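Local coordinates for protein 4-diphosphocytidyl-2C-methyl-D-erythritol synthase (Neisseria gonorrhoeae, PDB 1VGW) that probably catalyses the transfer of a cytidylyl group from CTP to 2-C-methyl-D-erythritol 4-phosphate, releasing diphosphate in the second step of the DXP route to isoprenoids, at residues Q82-T87 against T190-A195; A123-Q128 against G136-P141; L146-A149 against I154-T157. All coordinates share one frame; numbering follows the deposited sequence.

Interaction 1. Residues Q82-T87 against T190-A195; sequences QTRAET and TDEASA
Arg-84 and Glu-192 form the whole direct contact between two helix starts, and NH1 and NH2 of the one and OE1 and OE2 of the other all have partners. Arg-84 NH2 donates to Glu-192 OE1 at 3.0 Å, a salt bridge with a somewhat bent N-H...O angle of 141°. The acceptor lies in the guanidinium plane and offers its syn lone pair, while the carboxylate is turned 44° against that plane. A water closes the pair into a ring, accepting from Arg-84 NH1 at 3.0 Å and donating to Glu-192 OE2. NH1 also makes a salt bridge to Asp-111. The arginine chain runs extended from CG to NE, whereas Glu-192 bends at chi2 (68°) to bring its carboxylate across.

Each helix start also has its own cap. Asp-191 OD2 accepts from Ser-194 N at 3.0 Å, on the anti side and well out of the carboxylate plane, and also pairs with Lys-147 of the second subunit; OD1 takes a bond from Gln-170. Thr-83 caps the other helix through a weak bond from Glu-86 N. Arg-84 lies about 6 Å, side chain to side chain, from Lys-214, predicted to position MEP: a water-bridged salt bridge between two N-capped helices, beside the probable substrate site.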
loop_
_atom_site.group_PDB
_atom_site.type_symbol
_atom_site.label_atom_id
_atom_site.label_comp_id
_atom_site.label_asym_id
_atom_site.label_seq_id
_atom_site.Cartn_x
_atom_site.Cartn_y
_atom_site.Cartn_z
ATOM N N GLN B 82 7.205 -12.507 -24.910
ATOM C CA GLN B 82 8.070 -11.337 -24.878
ATOM C C GLN B 82 7.570 -10.369 -23.815
ATOM O O GLN B 82 8.257 -9.398 -23.496
ATOM C CB GLN B 82 8.206 -10.687 -26.247
ATOM C CG GLN B 82 9.014 -11.531 -27.231
ATOM C CD GLN B 82 8.828 -11.156 -28.674
ATOM O OE1 GLN B 82 9.705 -11.405 -29.526
ATOM N NE2 GLN B 82 7.696 -10.556 -29.023
ATOM N N THR B 83 6.352 -10.597 -23.318
ATOM C CA THR B 83 5.751 -9.835 -22.255
ATOM C C THR B 83 4.916 -10.751 -21.328
ATOM O O THR B 83 4.541 -11.848 -21.718
ATOM C CB THR B 83 4.822 -8.708 -22.705
ATOM O OG1 THR B 83 3.669 -9.284 -23.321
ATOM C CG2 THR B 83 5.493 -7.693 -23.600
ATOM N N ARG B 84 4.584 -10.266 -20.136
ATOM C CA ARG B 84 3.763 -11.011 -19.189
ATOM C C ARG B 84 2.429 -11.407 -19.852
ATOM O O ARG B 84 2.032 -12.584 -19.793
ATOM C CB ARG B 84 3.498 -10.211 -17.930
ATOM C CG ARG B 84 3.189 -11.000 -16.659
ATOM C CD ARG B 84 2.662 -10.133 -15.552
ATOM N NE ARG B 84 2.125 -10.817 -14.377
ATOM C CZ ARG B 84 0.897 -11.284 -14.193
ATOM N NH1 ARG B 84 0.526 -11.876 -13.055
ATOM N NH2 ARG B 84 -0.006 -11.215 -15.155
ATOM N N ALA B 85 1.827 -10.491 -20.604
ATOM C CA ALA B 85 0.544 -10.768 -21.241
ATOM C C ALA B 85 0.645 -11.943 -22.201
ATOM O O ALA B 85 -0.176 -12.882 -22.185
ATOM C CB ALA B 85 -0.014 -9.539 -21.893
ATOM N N GLU B 86 1.713 -11.984 -22.986
ATOM C CA GLU B 86 1.935 -13.072 -23.906
ATOM C C GLU B 86 2.239 -14.394 -23.235
ATOM O O GLU B 86 1.853 -15.454 -23.743
ATOM C CB GLU B 86 3.022 -12.713 -24.934
ATOM C CG GLU B 86 2.778 -13.500 -26.232
ATOM C CD GLU B 86 3.942 -13.509 -27.196
ATOM O OE1 GLU B 86 4.738 -12.537 -27.227
ATOM O OE2 GLU B 86 4.049 -14.512 -27.949
ATOM N N THR B 87 2.953 -14.389 -22.095
ATOM C CA THR B 87 3.249 -15.652 -21.405
ATOM C C THR B 87 2.018 -16.189 -20.718
ATOM O O THR B 87 1.726 -17.398 -20.794
ATOM C CB THR B 87 4.509 -15.669 -20.573
ATOM O OG1 THR B 87 4.332 -16.031 -19.198
ATOM C CG2 THR B 87 5.351 -14.417 -20.662
ATOM N N THR B 190 -5.074 -3.974 -18.515
ATOM C CA THR B 190 -3.949 -4.112 -17.589
ATOM C C THR B 190 -3.890 -5.499 -16.950
ATOM O O THR B 190 -3.107 -6.317 -17.440
ATOM C CB THR B 190 -3.957 -3.043 -16.496
ATOM O OG1 THR B 190 -5.303 -2.908 -15.998
ATOM C CG2 THR B 190 -3.484 -1.690 -17.045
ATOM N N ASP B 191 -4.602 -5.771 -15.867
ATOM C CA ASP B 191 -4.604 -7.073 -15.226
ATOM C C ASP B 191 -5.596 -8.068 -15.878
ATOM O O ASP B 191 -6.242 -7.707 -16.873
ATOM C CB ASP B 191 -4.868 -6.958 -13.727
ATOM C CG ASP B 191 -6.171 -6.391 -13.306
ATOM O OD1 ASP B 191 -6.504 -6.197 -12.109
ATOM O OD2 ASP B 191 -7.002 -6.050 -14.157
ATOM N N GLU B 192 -5.637 -9.332 -15.391
ATOM C CA GLU B 192 -6.548 -10.302 -16.008
ATOM C C GLU B 192 -8.015 -9.868 -15.816
ATOM O O GLU B 192 -8.753 -9.967 -16.804
ATOM C CB GLU B 192 -6.366 -11.748 -15.605
ATOM C CG GLU B 192 -5.097 -12.438 -16.065
ATOM C CD GLU B 192 -3.828 -11.876 -15.395
ATOM O OE1 GLU B 192 -2.745 -11.911 -16.019
ATOM O OE2 GLU B 192 -3.856 -11.389 -14.242
ATOM N N ALA B 193 -8.412 -9.386 -14.673
ATOM C CA ALA B 193 -9.746 -8.912 -14.427
ATOM C C ALA B 193 -10.204 -7.905 -15.460
ATOM O O ALA B 193 -11.309 -7.994 -16.001
ATOM C CB ALA B 193 -9.907 -8.363 -13.020
ATOM N N SER B 194 -9.374 -6.927 -15.832
ATOM C CA SER B 194 -9.792 -5.913 -16.786
ATOM C C SER B 194 -10.082 -6.496 -18.154
ATOM O O SER B 194 -10.815 -5.872 -18.930
ATOM C CB SER B 194 -8.805 -4.734 -16.839
ATOM O OG SER B 194 -7.725 -5.007 -17.713
ATOM N N ALA B 195 -9.466 -7.589 -18.564
ATOM C CA ALA B 195 -9.838 -8.237 -19.832
ATOM C C ALA B 195 -11.162 -9.022 -19.641
ATOM O O ALA B 195 -11.975 -9.090 -20.561
ATOM C CB ALA B 195 -8.820 -9.195 -20.370
HETATM O O HOH W 1 -2.339 -12.200 -12.067
#

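Interaction 2. Residues A123-Q128 against G136-P141; sequences ARLIEQ and GILAVP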
loop_
_atom_site.group_PDB
_atom_site.type_symbol
_atom_site.label_atom_id
_atom_site.label_comp_id
_atom_site.label_asym_id
_atom_site.label_seq_id
_atom_site.Cartn_x
_atom_site.Cartn_y
_atom_site.Cartn_z
ATOM N N ALA B 123 -7.291 -19.513 0.639
ATOM C CA ALA B 123 -8.488 -20.240 0.964
ATOM C C ALA B 123 -9.742 -19.414 0.687
ATOM O O ALA B 123 -10.661 -19.910 0.004
ATOM C CB ALA B 123 -8.481 -20.716 2.415
ATOM N N ARG B 124 -9.802 -18.178 1.171
ATOM C CA ARG B 124 -10.937 -17.289 0.885
ATOM C C ARG B 124 -11.163 -17.100 -0.615
ATOM O O ARG B 124 -12.298 -17.173 -1.106
ATOM C CB ARG B 124 -10.646 -15.908 1.485
ATOM C CG ARG B 124 -11.352 -15.606 2.784
ATOM C CD ARG B 124 -11.530 -14.108 2.969
ATOM N NE ARG B 124 -10.288 -13.386 2.882
ATOM C CZ ARG B 124 -9.296 -13.328 3.749
ATOM N NH1 ARG B 124 -8.236 -12.576 3.462
ATOM N NH2 ARG B 124 -9.328 -14.006 4.884
ATOM N N LEU B 125 -10.110 -16.873 -1.398
ATOM C CA LEU B 125 -10.304 -16.705 -2.845
ATOM C C LEU B 125 -10.908 -17.942 -3.476
ATOM O O LEU B 125 -11.730 -17.867 -4.396
ATOM C CB LEU B 125 -8.982 -16.359 -3.517
ATOM C CG LEU B 125 -8.907 -16.225 -5.022
ATOM C CD1 LEU B 125 -9.697 -14.989 -5.496
ATOM C CD2 LEU B 125 -7.451 -16.129 -5.512
ATOM N N ILE B 126 -10.389 -19.124 -3.117
ATOM C CA ILE B 126 -10.857 -20.368 -3.697
ATOM C C ILE B 126 -12.323 -20.597 -3.312
ATOM O O ILE B 126 -13.101 -20.924 -4.203
ATOM C CB ILE B 126 -10.013 -21.573 -3.308
ATOM C CG1 ILE B 126 -8.704 -21.586 -4.126
ATOM C CG2 ILE B 126 -10.724 -22.914 -3.513
ATOM C CD1 ILE B 126 -7.562 -22.263 -3.338
ATOM N N GLU B 127 -12.641 -20.359 -2.053
ATOM C CA GLU B 127 -13.973 -20.550 -1.521
ATOM C C GLU B 127 -15.019 -19.629 -2.123
ATOM O O GLU B 127 -16.083 -20.076 -2.568
ATOM C CB GLU B 127 -13.922 -20.364 0.005
ATOM C CG GLU B 127 -15.218 -20.719 0.716
ATOM C CD GLU B 127 -15.588 -22.177 0.502
ATOM O OE1 GLU B 127 -14.698 -23.043 0.615
ATOM O OE2 GLU B 127 -16.759 -22.443 0.187
ATOM N N GLN B 128 -14.675 -18.337 -2.250
ATOM C CA GLN B 128 -15.627 -17.367 -2.811
ATOM C C GLN B 128 -15.615 -17.240 -4.302
ATOM O O GLN B 128 -16.659 -17.393 -4.967
ATOM C CB GLN B 128 -15.366 -16.018 -2.126
ATOM C CG GLN B 128 -15.587 -16.138 -0.616
ATOM C CD GLN B 128 -15.083 -14.953 0.155
ATOM O OE1 GLN B 128 -14.879 -15.039 1.371
ATOM N NE2 GLN B 128 -14.850 -13.824 -0.509
ATOM N N GLY B 136 -13.004 -13.826 -9.711
ATOM C CA GLY B 136 -12.811 -12.818 -8.653
ATOM C C GLY B 136 -11.314 -12.676 -8.350
ATOM O O GLY B 136 -10.499 -13.371 -8.929
ATOM N N ILE B 137 -10.943 -11.610 -7.584
ATOM C CA ILE B 137 -9.540 -11.374 -7.325
ATOM C C ILE B 137 -9.323 -10.964 -5.882
ATOM O O ILE B 137 -10.231 -10.522 -5.200
ATOM C CB ILE B 137 -8.951 -10.236 -8.194
ATOM C CG1 ILE B 137 -9.523 -8.878 -7.741
ATOM C CG2 ILE B 137 -9.181 -10.440 -9.684
ATOM C CD1 ILE B 137 -9.007 -7.699 -8.556
ATOM N N LEU B 138 -8.057 -11.095 -5.442
ATOM C CA LEU B 138 -7.771 -10.574 -4.082
ATOM C C LEU B 138 -7.534 -9.058 -4.257
ATOM O O LEU B 138 -7.080 -8.620 -5.341
ATOM C CB LEU B 138 -6.543 -11.209 -3.459
ATOM C CG LEU B 138 -6.608 -12.660 -3.003
ATOM C CD1 LEU B 138 -5.302 -13.106 -2.354
ATOM C CD2 LEU B 138 -7.765 -12.894 -2.052
ATOM N N ALA B 139 -7.924 -8.288 -3.248
ATOM C CA ALA B 139 -7.710 -6.813 -3.376
ATOM C C ALA B 139 -7.927 -6.172 -2.004
ATOM O O ALA B 139 -8.439 -6.887 -1.100
ATOM C CB ALA B 139 -8.653 -6.270 -4.416
ATOM N N VAL B 140 -7.427 -4.981 -1.789
ATOM C CA VAL B 140 -7.596 -4.243 -0.537
ATOM C C VAL B 140 -8.122 -2.830 -0.796
ATOM O O VAL B 140 -7.720 -2.139 -1.746
ATOM C CB VAL B 140 -6.288 -4.139 0.284
ATOM C CG1 VAL B 140 -5.733 -5.529 0.615
ATOM C CG2 VAL B 140 -5.225 -3.303 -0.394
ATOM N N PRO B 141 -8.985 -2.313 0.065
ATOM C CA PRO B 141 -9.530 -0.978 -0.135
ATOM C C PRO B 141 -8.462 0.086 -0.064
ATOM O O PRO B 141 -7.484 -0.116 0.675
ATOM C CB PRO B 141 -10.553 -0.825 0.987
ATOM C CG PRO B 141 -10.831 -2.203 1.472
ATOM C CD PRO B 141 -9.535 -2.962 1.262
#
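Leu-125, on the buried side of helix 119-129, reaches the start of strand 136-141 and meets three successive residues there, a compact example of a helix laid on a sheet. The short axes approach to 8.8 Å and their directions differ by 148°, so the chain returns roughly antiparallel to the helix it has just left.

Gly-136 comes first. It has no side chain, and what it presents is backbone: its O is 3.9 Å from Leu-125 CD1, a van der Waals approach of methyl to peptide. The same methyl then lies 4.1 Å from Ile-137 CA. The side chain of Ile-137 leaves on the other face of the strand, where it packs on Ile-154 of the second subunit, so this residue offers the helix little but its main chain.

Leu-138 supplies the side-chain half of the contact. Its CD2 comes within 4.0 Å of Leu-125 CB, close to the root of that residue, while CD1 of Leu-125, carried by a CG anti to the backbone N (chi1 176°), reaches back to the two preceding residues. Pro-169 of the neighbouring strand touches both leucines. Beyond Leu-138 the strand draws away from the helix, and Ala-139 turns to Leu-205, Val-140 to Gln-165 and Pro-141 to Trp-164.

No hydrogen bond joins the segments. The strand's backbone is instead engaged with its sheet neighbours, for example Ile-137 with Leu-204 and Ile-206. What fastens helix to strand is therefore apolar and short-ranged, carried by Leu-125 against Leu-138 and the backbone of Gly-136 and Ile-137, by van der Waals contact and not by directional bonds.

Interaction 3. Residues L146-A149 against I154-T157; sequences LKRA and ISAT
Lys-147 and Thr-157 face each other as a non-hydrogen-bonded antiparallel pair, their CA atoms 4.4 Å apart, and they carry the dense side of this hairpin. The two side chains lie alongside one another and point the same way, ending in a hydrogen bond from Lys-147 NZ to Thr-157 OG1 at 3.0 Å. A bend at chi2 (-65°) folds the lysine chain so that its methylenes also run past Ile-154, whose CD1 is 3.8 Å from Lys-147 CE. The polar ends are shared with the second subunit: Asp-191 and Glu-197 of that chain form salt bridges with the lysine, and Glu-197 also bonds to Thr-157 OG1. Three partners with acceptor oxygens thus surround one ammonium, an arrangement likely to stabilise its charge.

The opposite face, bearing Arg-148 and Ala-156, makes fewer side-chain contacts between the two strands. Their CB atoms stand 4.0 Å apart, but the arginine bends at chi3 and carries its guanidinium away from the strand 154-158. Between the strands, Arg-148 N donates to Ala-156 O at 2.8 Å, and Ser-155 N to Arg-148 O at 2.8 Å, the latter nearly straight at 176°. Both Ser-155 and Ala-156 stand across from Arg-148, a classic beta bulge that shifts the register by one residue, so that Ala-149 pairs with Ile-154. Ser-155 OG stays at the partly exposed margin, 3.5 Å from Arg-148 O.

Together the strands make a two-stranded hairpin reaching from the main sheet to the partner subunit. Leu-146, Lys-147 and Arg-148 pair antiparallel with a strand of that chain, continuing the sheet across the dimer interface, while Leu-146 lies close to Arg-160, predicted to position MEP.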
loop_
_atom_site.group_PDB
_atom_site.type_symbol
_atom_site.label_atom_id
_atom_site.label_comp_id
_atom_site.label_asym_id
_atom_site.label_seq_id
_atom_site.Cartn_x
_atom_site.Cartn_y
_atom_site.Cartn_z
ATOM N N LEU B 146 -6.074 10.066 -2.276
ATOM C CA LEU B 146 -5.432 9.963 -3.573
ATOM C C LEU B 146 -5.269 11.365 -4.196
ATOM O O LEU B 146 -6.160 12.187 -4.138
ATOM C CB LEU B 146 -6.221 9.109 -4.560
ATOM C CG LEU B 146 -6.400 7.629 -4.354
ATOM C CD1 LEU B 146 -7.414 7.058 -5.365
ATOM C CD2 LEU B 146 -5.075 6.873 -4.528
ATOM N N LYS B 147 -4.128 11.579 -4.851
ATOM C CA LYS B 147 -3.861 12.833 -5.508
ATOM C C LYS B 147 -3.446 12.564 -6.963
ATOM O O LYS B 147 -2.830 11.546 -7.227
ATOM C CB LYS B 147 -2.724 13.618 -4.814
ATOM C CG LYS B 147 -2.753 13.737 -3.305
ATOM C CD LYS B 147 -3.923 14.538 -2.755
ATOM C CE LYS B 147 -3.657 15.178 -1.430
ATOM N NZ LYS B 147 -4.755 15.918 -0.789
ATOM N N ARG B 148 -3.770 13.467 -7.869
ATOM C CA ARG B 148 -3.276 13.419 -9.254
ATOM C C ARG B 148 -2.103 14.426 -9.357
ATOM O O ARG B 148 -2.130 15.537 -8.806
ATOM C CB ARG B 148 -4.384 13.852 -10.223
ATOM C CG ARG B 148 -4.318 13.357 -11.635
ATOM C CD ARG B 148 -5.531 13.837 -12.491
ATOM N NE ARG B 148 -6.716 13.009 -12.216
ATOM C CZ ARG B 148 -6.795 11.720 -12.586
ATOM N NH1 ARG B 148 -5.832 11.098 -13.248
ATOM N NH2 ARG B 148 -7.867 11.022 -12.253
ATOM N N ALA B 149 -1.058 14.072 -10.058
ATOM C CA ALA B 149 0.119 14.877 -10.234
ATOM C C ALA B 149 0.306 15.446 -11.635
ATOM O O ALA B 149 0.147 14.718 -12.628
ATOM C CB ALA B 149 1.353 13.952 -10.010
ATOM N N ILE B 154 0.608 18.474 -6.931
ATOM C CA ILE B 154 -0.754 18.062 -6.851
ATOM C C ILE B 154 -1.626 18.939 -7.770
ATOM O O ILE B 154 -1.749 20.129 -7.500
ATOM C CB ILE B 154 -1.357 18.172 -5.436
ATOM C CG1 ILE B 154 -0.677 17.246 -4.429
ATOM C CG2 ILE B 154 -2.871 17.927 -5.487
ATOM C CD1 ILE B 154 -1.083 17.539 -2.987
ATOM N N SER B 155 -2.376 18.306 -8.675
ATOM C CA SER B 155 -3.248 19.005 -9.580
ATOM C C SER B 155 -4.706 18.707 -9.253
ATOM O O SER B 155 -5.572 19.458 -9.674
ATOM C CB SER B 155 -2.988 18.808 -11.049
ATOM O OG SER B 155 -3.196 17.512 -11.541
ATOM N N ALA B 156 -4.901 17.773 -8.337
ATOM C CA ALA B 156 -6.237 17.407 -7.917
ATOM C C ALA B 156 -6.236 16.365 -6.806
ATOM O O ALA B 156 -5.323 15.538 -6.706
ATOM C CB ALA B 156 -6.962 16.765 -9.144
ATOM N N THR B 157 -7.284 16.425 -5.981
ATOM C CA THR B 157 -7.484 15.330 -5.015
ATOM C C THR B 157 -8.563 14.422 -5.646
ATOM O O THR B 157 -9.645 14.938 -5.997
ATOM C CB THR B 157 -7.979 15.904 -3.681
ATOM O OG1 THR B 157 -6.829 16.379 -2.939
ATOM C CG2 THR B 157 -8.724 14.891 -2.853
#

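How the interactions relate
Along the chain, interactions 2 and 3 follow one another within the long stretch between the two segments of interaction 1. Centres of interactions 1 and 2 are 19 Å apart, yet they touch through packing of Ala-193 CB on Ile-137 CG2 at 4.0 Å. Interaction 3 lies farther out, its centre 28 Å from that of interaction 1 and 30 Å from that of interaction 2, although strand 136-141 of the main mixed sheet is the strand preceding 146-149 in the chain. The dimer reconnects them: the hairpin of one subunit reaches the start of helix 192-197 and strand 136-141 of the other. The hairpin therefore ties one subunit to the main sheet of its mate.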